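PDB 4PF1: peptidase S15/CocE/NonD from Thaumarchaeota archaeon SCGC AB-539-E09, which acts as a serine aminopeptidase of the alpha/beta-hydrolase fold, probably cleaving residues from the amino-terminal end of peptides. Local coordinates for residues N48-L52 and A71-T75; R35-I39 and W143-I148; P419-A424 and W611-E615. One frame throughout, in Å; residues are numbered along the deposited sequence.

Contact 1 of 3, residues N48-L52 and A71-T75; sequences NTIIL and AERRT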
loop_
_atom_site.group_PDB
_atom_site.type_symbol
_atom_site.label_atom_id
_atom_site.label_comp_id
_atom_site.label_asym_id
_atom_site.label_seq_id
_atom_site.Cartn_x
_atom_site.Cartn_y
_atom_site.Cartn_z
ATOM N N ASN A 48 -35.567 -14.573 17.838
ATOM C CA ASN A 48 -35.137 -13.183 17.938
ATOM C C ASN A 48 -35.270 -12.495 16.579
ATOM O O ASN A 48 -34.659 -12.934 15.602
ATOM C CB ASN A 48 -33.707 -13.097 18.467
ATOM C CG ASN A 48 -33.271 -11.702 18.818
ATOM O OD1 ASN A 48 -34.057 -10.879 19.308
ATOM N ND2 ASN A 48 -32.000 -11.409 18.586
ATOM N N THR A 49 -36.116 -11.452 16.510
ATOM C CA THR A 49 -36.424 -10.771 15.255
ATOM C C THR A 49 -36.136 -9.267 15.354
ATOM O O THR A 49 -36.700 -8.576 16.204
ATOM C CB THR A 49 -37.881 -11.059 14.863
ATOM O OG1 THR A 49 -38.159 -12.445 15.086
ATOM C CG2 THR A 49 -38.178 -10.708 13.423
ATOM N N ILE A 50 -35.268 -8.767 14.462
ATOM C CA ILE A 50 -34.872 -7.358 14.421
ATOM C C ILE A 50 -35.590 -6.678 13.263
ATOM O O ILE A 50 -35.322 -6.992 12.104
ATOM C CB ILE A 50 -33.318 -7.203 14.325
ATOM C CG1 ILE A 50 -32.556 -8.079 15.379
ATOM C CG2 ILE A 50 -32.879 -5.728 14.357
ATOM C CD1 ILE A 50 -33.043 -7.978 16.882
ATOM N N ILE A 51 -36.505 -5.754 13.584
ATOM C CA ILE A 51 -37.320 -5.040 12.601
ATOM C C ILE A 51 -36.856 -3.575 12.488
ATOM O O ILE A 51 -36.893 -2.831 13.474
ATOM C CB ILE A 51 -38.830 -5.147 12.967
ATOM C CG1 ILE A 51 -39.251 -6.621 13.192
ATOM C CG2 ILE A 51 -39.710 -4.480 11.900
ATOM C CD1 ILE A 51 -40.267 -6.834 14.318
ATOM N N LEU A 52 -36.418 -3.175 11.287
ATOM C CA LEU A 52 -35.951 -1.813 11.028
ATOM C C LEU A 52 -36.985 -1.068 10.187
ATOM O O LEU A 52 -37.200 -1.400 9.019
ATOM C CB LEU A 52 -34.566 -1.814 10.339
ATOM C CG LEU A 52 -33.478 -2.701 10.973
ATOM C CD1 LEU A 52 -32.268 -2.783 10.082
ATOM C CD2 LEU A 52 -33.077 -2.198 12.362
ATOM N N ALA A 71 -28.342 -11.764 13.952
ATOM C CA ALA A 71 -29.236 -10.746 13.382
ATOM C C ALA A 71 -28.949 -9.347 13.945
ATOM O O ALA A 71 -29.028 -8.370 13.202
ATOM C CB ALA A 71 -30.688 -11.121 13.643
ATOM N N GLU A 72 -28.595 -9.259 15.252
ATOM C CA GLU A 72 -28.281 -7.998 15.927
ATOM C C GLU A 72 -26.956 -7.394 15.414
ATOM O O GLU A 72 -26.790 -6.175 15.461
ATOM C CB GLU A 72 -28.250 -8.183 17.455
ATOM C CG GLU A 72 -29.589 -7.876 18.110
ATOM C CD GLU A 72 -29.784 -8.378 19.529
ATOM O OE1 GLU A 72 -29.086 -7.883 20.443
ATOM O OE2 GLU A 72 -30.695 -9.212 19.738
ATOM N N ARG A 73 -26.038 -8.239 14.895
ATOM C CA ARG A 73 -24.777 -7.764 14.321
ATOM C C ARG A 73 -24.935 -7.508 12.816
ATOM O O ARG A 73 -24.384 -6.533 12.315
ATOM C CB ARG A 73 -23.622 -8.735 14.596
ATOM C CG ARG A 73 -22.245 -8.070 14.452
ATOM C CD ARG A 73 -21.093 -9.019 14.722
ATOM N NE ARG A 73 -20.941 -10.020 13.665
ATOM C CZ ARG A 73 -20.990 -11.333 13.869
ATOM N NH1 ARG A 73 -21.178 -11.816 15.092
ATOM N NH2 ARG A 73 -20.844 -12.173 12.853
ATOM N N ARG A 74 -25.725 -8.353 12.105
ATOM C CA ARG A 74 -26.003 -8.168 10.663
ATOM C C ARG A 74 -26.700 -6.812 10.417
ATOM O O ARG A 74 -26.420 -6.152 9.418
ATOM C CB ARG A 74 -26.872 -9.316 10.099
ATOM C CG ARG A 74 -26.269 -10.728 10.238
ATOM C CD ARG A 74 -25.264 -11.082 9.160
ATOM N NE ARG A 74 -25.879 -11.160 7.835
ATOM C CZ ARG A 74 -25.553 -10.373 6.815
ATOM N NH1 ARG A 74 -24.598 -9.458 6.951
ATOM N NH2 ARG A 74 -26.165 -10.503 5.646
ATOM N N THR A 75 -27.571 -6.389 11.367
ATOM C CA THR A 75 -28.313 -5.121 11.317
ATOM C C THR A 75 -27.517 -3.963 11.958
ATOM O O THR A 75 -28.105 -2.938 12.328
ATOM C CB THR A 75 -29.677 -5.266 11.996
ATOM O OG1 THR A 75 -29.503 -5.811 13.306
ATOM C CG2 THR A 75 -30.639 -6.100 11.190
HETATM O O HOH W 1 -28.966 -11.536 17.597
#

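Contact 2 of 3, residues R35-I39 and W143-I148; sequences REEMI and WLVKNI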
loop_
_atom_site.group_PDB
_atom_site.type_symbol
_atom_site.label_atom_id
_atom_site.label_comp_id
_atom_site.label_asym_id
_atom_site.label_seq_id
_atom_site.Cartn_x
_atom_site.Cartn_y
_atom_site.Cartn_z
ATOM N N ARG A 35 -37.057 -2.219 16.194
ATOM C CA ARG A 35 -37.963 -3.043 16.997
ATOM C C ARG A 35 -37.383 -4.440 17.185
ATOM O O ARG A 35 -37.132 -5.142 16.204
ATOM C CB ARG A 35 -39.355 -3.124 16.350
ATOM C CG ARG A 35 -40.340 -2.102 16.886
ATOM C CD ARG A 35 -41.747 -2.348 16.366
ATOM N NE ARG A 35 -42.392 -3.484 17.029
ATOM C CZ ARG A 35 -43.691 -3.758 16.947
ATOM N NH1 ARG A 35 -44.498 -2.976 16.241
ATOM N NH2 ARG A 35 -44.193 -4.809 17.579
ATOM N N GLU A 36 -37.149 -4.835 18.445
ATOM C CA GLU A 36 -36.600 -6.150 18.781
ATOM C C GLU A 36 -37.710 -7.013 19.364
ATOM O O GLU A 36 -38.278 -6.673 20.409
ATOM C CB GLU A 36 -35.412 -6.018 19.747
ATOM C CG GLU A 36 -34.253 -5.226 19.157
ATOM C CD GLU A 36 -33.044 -5.058 20.057
ATOM O OE1 GLU A 36 -33.216 -4.614 21.216
ATOM O OE2 GLU A 36 -31.916 -5.310 19.578
ATOM N N GLU A 37 -38.084 -8.083 18.647
ATOM C CA GLU A 37 -39.204 -8.924 19.057
ATOM C C GLU A 37 -38.835 -10.397 19.159
ATOM O O GLU A 37 -38.132 -10.926 18.297
ATOM C CB GLU A 37 -40.383 -8.760 18.076
ATOM C CG GLU A 37 -40.942 -7.344 17.994
ATOM C CD GLU A 37 -41.789 -6.884 19.167
ATOM O OE1 GLU A 37 -42.321 -7.748 19.901
ATOM O OE2 GLU A 37 -41.944 -5.654 19.333
ATOM N N MET A 38 -39.334 -11.063 20.207
ATOM C CA MET A 38 -39.173 -12.502 20.392
ATOM C C MET A 38 -40.484 -13.156 19.947
ATOM O O MET A 38 -41.419 -13.284 20.743
ATOM C CB MET A 38 -38.806 -12.846 21.854
ATOM C CG MET A 38 -37.382 -12.452 22.238
ATOM S SD MET A 38 -36.096 -13.454 21.432
ATOM C CE MET A 38 -36.125 -14.931 22.460
ATOM N N ILE A 39 -40.591 -13.452 18.633
ATOM C CA ILE A 39 -41.812 -13.996 18.033
ATOM C C ILE A 39 -41.985 -15.476 18.406
ATOM O O ILE A 39 -41.113 -16.295 18.100
ATOM C CB ILE A 39 -41.857 -13.786 16.486
ATOM C CG1 ILE A 39 -41.736 -12.287 16.114
ATOM C CG2 ILE A 39 -43.137 -14.400 15.890
ATOM C CD1 ILE A 39 -41.516 -12.010 14.614
ATOM N N TRP A 143 -46.899 -13.023 11.894
ATOM C CA TRP A 143 -46.751 -12.056 12.981
ATOM C C TRP A 143 -46.392 -10.669 12.428
ATOM O O TRP A 143 -46.971 -9.677 12.864
ATOM C CB TRP A 143 -45.685 -12.516 13.986
ATOM C CG TRP A 143 -45.650 -11.694 15.245
ATOM C CD1 TRP A 143 -46.270 -11.977 16.425
ATOM C CD2 TRP A 143 -44.981 -10.436 15.434
ATOM N NE1 TRP A 143 -46.023 -10.981 17.342
ATOM C CE2 TRP A 143 -45.243 -10.016 16.756
ATOM C CE3 TRP A 143 -44.192 -9.615 14.607
ATOM C CZ2 TRP A 143 -44.731 -8.822 17.278
ATOM C CZ3 TRP A 143 -43.699 -8.425 15.120
ATOM C CH2 TRP A 143 -43.972 -8.036 16.437
ATOM N N LEU A 144 -45.421 -10.605 11.493
ATOM C CA LEU A 144 -44.928 -9.354 10.906
ATOM C C LEU A 144 -46.041 -8.533 10.235
ATOM O O LEU A 144 -46.198 -7.361 10.570
ATOM C CB LEU A 144 -43.792 -9.620 9.900
ATOM C CG LEU A 144 -42.428 -10.012 10.486
ATOM C CD1 LEU A 144 -41.521 -10.582 9.410
ATOM C CD2 LEU A 144 -41.755 -8.834 11.182
ATOM N N VAL A 145 -46.823 -9.145 9.314
ATOM C CA VAL A 145 -47.894 -8.442 8.585
ATOM C C VAL A 145 -49.071 -8.043 9.514
ATOM O O VAL A 145 -49.809 -7.112 9.185
ATOM C CB VAL A 145 -48.400 -9.222 7.336
ATOM C CG1 VAL A 145 -47.297 -9.367 6.294
ATOM C CG2 VAL A 145 -48.990 -10.586 7.712
ATOM N N LYS A 146 -49.229 -8.736 10.664
ATOM C CA LYS A 146 -50.295 -8.453 11.632
ATOM C C LYS A 146 -49.878 -7.421 12.685
ATOM O O LYS A 146 -50.747 -6.740 13.231
ATOM C CB LYS A 146 -50.735 -9.743 12.350
ATOM C CG LYS A 146 -51.728 -10.597 11.572
ATOM C CD LYS A 146 -51.975 -11.920 12.291
ATOM C CE LYS A 146 -53.163 -12.675 11.743
ATOM N NZ LYS A 146 -52.827 -13.420 10.504
ATOM N N ASN A 147 -48.570 -7.323 13.004
ATOM C CA ASN A 147 -48.116 -6.448 14.091
ATOM C C ASN A 147 -47.291 -5.231 13.644
ATOM O O ASN A 147 -46.992 -4.375 14.482
ATOM C CB ASN A 147 -47.347 -7.251 15.133
ATOM C CG ASN A 147 -48.216 -8.264 15.828
ATOM O OD1 ASN A 147 -48.877 -7.967 16.825
ATOM N ND2 ASN A 147 -48.297 -9.463 15.268
ATOM N N ILE A 148 -46.944 -5.126 12.346
ATOM C CA ILE A 148 -46.226 -3.948 11.845
ATOM C C ILE A 148 -47.216 -3.124 11.003
ATOM O O ILE A 148 -47.553 -3.523 9.884
ATOM C CB ILE A 148 -44.908 -4.300 11.083
ATOM C CG1 ILE A 148 -43.968 -5.228 11.919
ATOM C CG2 ILE A 148 -44.181 -3.036 10.599
ATOM C CD1 ILE A 148 -43.546 -4.720 13.379
#

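Contact 3 of 3, residues P419-A424 and W611-E615; sequences PAAKQA and WRTAE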
loop_
_atom_site.group_PDB
_atom_site.type_symbol
_atom_site.label_atom_id
_atom_site.label_comp_id
_atom_site.label_asym_id
_atom_site.label_seq_id
_atom_site.Cartn_x
_atom_site.Cartn_y
_atom_site.Cartn_z
ATOM N N PRO A 419 -7.440 -37.757 -31.120
ATOM C CA PRO A 419 -6.168 -38.508 -31.030
ATOM C C PRO A 419 -6.146 -39.779 -31.881
ATOM O O PRO A 419 -7.195 -40.368 -32.152
ATOM C CB PRO A 419 -6.063 -38.848 -29.541
ATOM C CG PRO A 419 -7.467 -38.877 -29.063
ATOM C CD PRO A 419 -8.233 -37.878 -29.876
ATOM N N ALA A 420 -4.933 -40.219 -32.272
ATOM C CA ALA A 420 -4.724 -41.435 -33.065
ATOM C C ALA A 420 -4.884 -42.702 -32.197
ATOM O O ALA A 420 -4.992 -42.601 -30.972
ATOM C CB ALA A 420 -3.344 -41.408 -33.713
ATOM N N ALA A 421 -4.896 -43.887 -32.839
ATOM C CA ALA A 421 -5.086 -45.183 -32.177
ATOM C C ALA A 421 -3.904 -45.603 -31.292
ATOM O O ALA A 421 -4.131 -46.189 -30.229
ATOM C CB ALA A 421 -5.353 -46.259 -33.212
ATOM N N LYS A 422 -2.649 -45.328 -31.733
ATOM C CA LYS A 422 -1.409 -45.719 -31.028
ATOM C C LYS A 422 -1.425 -45.342 -29.535
ATOM O O LYS A 422 -2.035 -44.338 -29.155
ATOM C CB LYS A 422 -0.165 -45.111 -31.712
ATOM C CG LYS A 422 -0.141 -43.581 -31.721
ATOM C CD LYS A 422 1.044 -43.022 -32.477
ATOM C CE LYS A 422 1.043 -41.514 -32.444
ATOM N NZ LYS A 422 2.140 -40.941 -33.263
ATOM N N GLN A 423 -0.746 -46.155 -28.700
ATOM C CA GLN A 423 -0.638 -45.938 -27.260
ATOM C C GLN A 423 -0.044 -44.560 -26.976
ATOM O O GLN A 423 1.003 -44.207 -27.522
ATOM C CB GLN A 423 0.206 -47.041 -26.603
ATOM C CG GLN A 423 0.214 -46.974 -25.078
ATOM C CD GLN A 423 1.152 -47.980 -24.473
ATOM O OE1 GLN A 423 0.779 -49.124 -24.193
ATOM N NE2 GLN A 423 2.390 -47.568 -24.237
ATOM N N ALA A 424 -0.751 -43.767 -26.157
ATOM C CA ALA A 424 -0.352 -42.413 -25.794
ATOM C C ALA A 424 -0.992 -41.999 -24.475
ATOM O O ALA A 424 -2.188 -42.228 -24.255
ATOM C CB ALA A 424 -0.739 -41.429 -26.896
ATOM N N TRP A 611 -4.627 -40.691 -20.267
ATOM C CA TRP A 611 -4.581 -41.295 -21.597
ATOM C C TRP A 611 -5.242 -40.424 -22.666
ATOM O O TRP A 611 -6.227 -39.742 -22.395
ATOM C CB TRP A 611 -5.208 -42.693 -21.562
ATOM C CG TRP A 611 -4.339 -43.711 -20.875
ATOM C CD1 TRP A 611 -4.038 -43.775 -19.544
ATOM C CD2 TRP A 611 -3.643 -44.802 -21.496
ATOM N NE1 TRP A 611 -3.192 -44.831 -19.299
ATOM C CE2 TRP A 611 -2.929 -45.477 -20.481
ATOM C CE3 TRP A 611 -3.560 -45.279 -22.816
ATOM C CZ2 TRP A 611 -2.172 -46.627 -20.738
ATOM C CZ3 TRP A 611 -2.793 -46.407 -23.072
ATOM C CH2 TRP A 611 -2.100 -47.061 -22.042
ATOM N N ARG A 612 -4.684 -40.454 -23.887
ATOM C CA ARG A 612 -5.147 -39.652 -25.025
ATOM C C ARG A 612 -4.995 -40.448 -26.328
ATOM O O ARG A 612 -4.062 -40.223 -27.104
ATOM C CB ARG A 612 -4.381 -38.311 -25.095
ATOM C CG ARG A 612 -2.920 -38.407 -24.647
ATOM C CD ARG A 612 -2.165 -37.134 -24.923
ATOM N NE ARG A 612 -0.794 -37.205 -24.419
ATOM C CZ ARG A 612 0.244 -37.637 -25.127
ATOM N NH1 ARG A 612 0.080 -38.041 -26.382
ATOM N NH2 ARG A 612 1.456 -37.662 -24.589
ATOM N N THR A 613 -5.893 -41.426 -26.527
ATOM C CA THR A 613 -5.897 -42.314 -27.697
ATOM C C THR A 613 -7.294 -42.335 -28.322
ATOM O O THR A 613 -8.223 -41.792 -27.733
ATOM C CB THR A 613 -5.456 -43.745 -27.295
ATOM O OG1 THR A 613 -6.419 -44.300 -26.400
ATOM C CG2 THR A 613 -4.076 -43.787 -26.657
ATOM N N ALA A 614 -7.452 -42.985 -29.495
ATOM C CA ALA A 614 -8.757 -43.125 -30.159
ATOM C C ALA A 614 -9.771 -43.818 -29.228
ATOM O O ALA A 614 -10.919 -43.378 -29.133
ATOM C CB ALA A 614 -8.604 -43.919 -31.451
ATOM N N GLU A 615 -9.311 -44.866 -28.503
ATOM C CA GLU A 615 -10.098 -45.645 -27.544
ATOM C C GLU A 615 -10.386 -44.836 -26.269
ATOM O O GLU A 615 -11.508 -44.883 -25.759
ATOM C CB GLU A 615 -9.349 -46.945 -27.191
ATOM C CG GLU A 615 -10.129 -47.905 -26.300
ATOM C CD GLU A 615 -9.430 -49.214 -25.979
ATOM O OE1 GLU A 615 -8.178 -49.233 -25.933
ATOM O OE2 GLU A 615 -10.140 -50.217 -25.737
HETATM O O HOH W 2 -6.566 -46.495 -29.128
#

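Contact 1 of 3, residues N48-L52 and A71-T75
I50, in the middle of segment 48-52 of strand 46-54, lies against the short helix 71-74, its CA coming within 6.7 Å of the CA of A71. The strand belongs to the mixed sheet of the alpha/beta-hydrolase fold, with strands 32-40 and 100-105 as its neighbours, and the helix rests on one face of that sheet. Alternation along the strand turns N48, I50 and L52 toward the helix, while T49 and I51 point away.

I50 is the hub of the apolar part. Its CG1 reaches the methyl of A71, and CD1, at the end of the same branch, lies 3.7 Å from CG of E72. The other branch, CG2, stands anti to the backbone N and meets T75, approaching OG1 at 3.5 Å and CG2 at 3.9 Å. Farther along the strand, CD1 of L52 touches the same threonine methyl. T75 is the first residue beyond the helix. With chi1 at 52°, its OG1 turns back to donate to the carbonyl O of A71 at 2.6 Å, an oxygen that also accepts from the backbone N of T75; the side chain thus closes back on this single helical turn while its methyl remains against the strand.

At the other end, ND2 of N48 donates to OE2 of E72 at 2.8 Å, with an N-H...O angle of 157°. The carboxylate oxygen is met on its anti side, and the amide and carboxylate planes stand 75° apart. ND2 also bonds to D105, on strand 100-105.

One amide therefore serves two acidic side chains; its N-H groups would probably steady negative charge on both, offsetting part of their mutual repulsion, and this polar link ties helix to strand beside a buried aliphatic contact.

Contact 2 of 3, residues R35-I39 and W143-I148
W143, near the end of helix 133-147, lays its indole against segment 35-39 of strand 32-40, the outermost strand, within this chain, at one end of the alpha/beta-hydrolase sheet. Strand and helix axes run at 125° to each other and approach to 11.4 Å, so long side chains bridge the gap. I39 lies over one face of the indole: its CG1 is 4.1 Å from the centroid of the five-membered ring, a CH-pi contact, and CD1 reaches CE3 at 3.6 Å. Its other branch, CG2, touches CB and CG of the tryptophan. N147 ND2 lies above the opposite ring face while donating to the carbonyl O of W143, so the indole sits between an aliphatic side chain and an amide.

R35 works at the far end of the ring. The chain bends at chi3 (75°) and brings NH2 to the edge of the indole, 3.4 Å from CH2, with guanidinium and ring planes 81° apart. CD1 of I148 packs over one guanidinium face. Within the strand, R35 grips a single carboxylate oxygen of E37 side-on: NE and NH2 both donate to OE2 from the same face of the carboxylate. This salt bridge holds E37 beside the indole, where its CG also touches CH2. NH1, turned toward the helix end, makes a weak hydrogen bond of 3.4 Å to the carbonyl O of N147.

Contact 3 of 3, residues P419-A424 and W611-E615
The carbonyl O of A420 accepts from the backbone N of A614 at 2.9 Å, the shorter of two backbone bonds that join loop 419-424 to residues 611-615 at the surface of the C-terminal non-catalytic domain, probably a galactose-binding-domain-like beta-sandwich. The donor stands well above the carbonyl plane, and CA of T613 comes to the same oxygen in a CA-H...O contact. At the other end, R612 N points to A424 O at 3.1 Å in an almost straight bond, 176° at the hydrogen. Beyond the loop, strand 425-430 pairs antiparallel with strand 606-625, so this bond lies where the loop runs into the sheet.

Between the two bonds the segments meet through small groups. A chi1 of 65° sets T613 OG1 between the backbone N and the carbonyl carbon, leaving CG2 anti to that carbon in the curve of the loop, 3.3 Å from K422 O and close to A424 N. Its OG1 turns instead to the backbone N of Y616. P419 sets its ring against the backbone of residues 612-613, CB near R612 O and CG 3.3 Å from T613 O. A water spans the surface side from A421 O to E615 N.

W611 meets the extended chain of Q423 obliquely, CZ3 lying 3.7 Å from CG of Q423, and CE3 also approaches A424 O. An alanine in place of W611 would remove the indole and is likely to leave CG of Q423 without its aromatic neighbour and F425 without the ring it meets.

R612 extends from CG to NE past A424 toward strand 425-430. NE forms a salt bridge with D426, while NH1 passes 3.5 Å from CB of A424.

Overall arrangement
Contacts 1 and 2 are neighbours in the catalytic domain, their centres 12 Å apart, joined by adjacent antiparallel strands 32-40 and 46-54 of the same mixed sheet. Backbone bonds link T49 to E37 and I51 to R35. Helices 71-74 and 133-147 lie on opposite faces of this sheet edge, and contact 1 is nested within the chain loop that contact 2 closes. Contact 3 follows later in sequence, in the C-terminal non-catalytic domain, with centres about 61 Å from contact 1 and 67 Å from contact 2, across the chain's centre. The pair thus belongs to the catalytic region, and contact 3 to the opposite side of the chain.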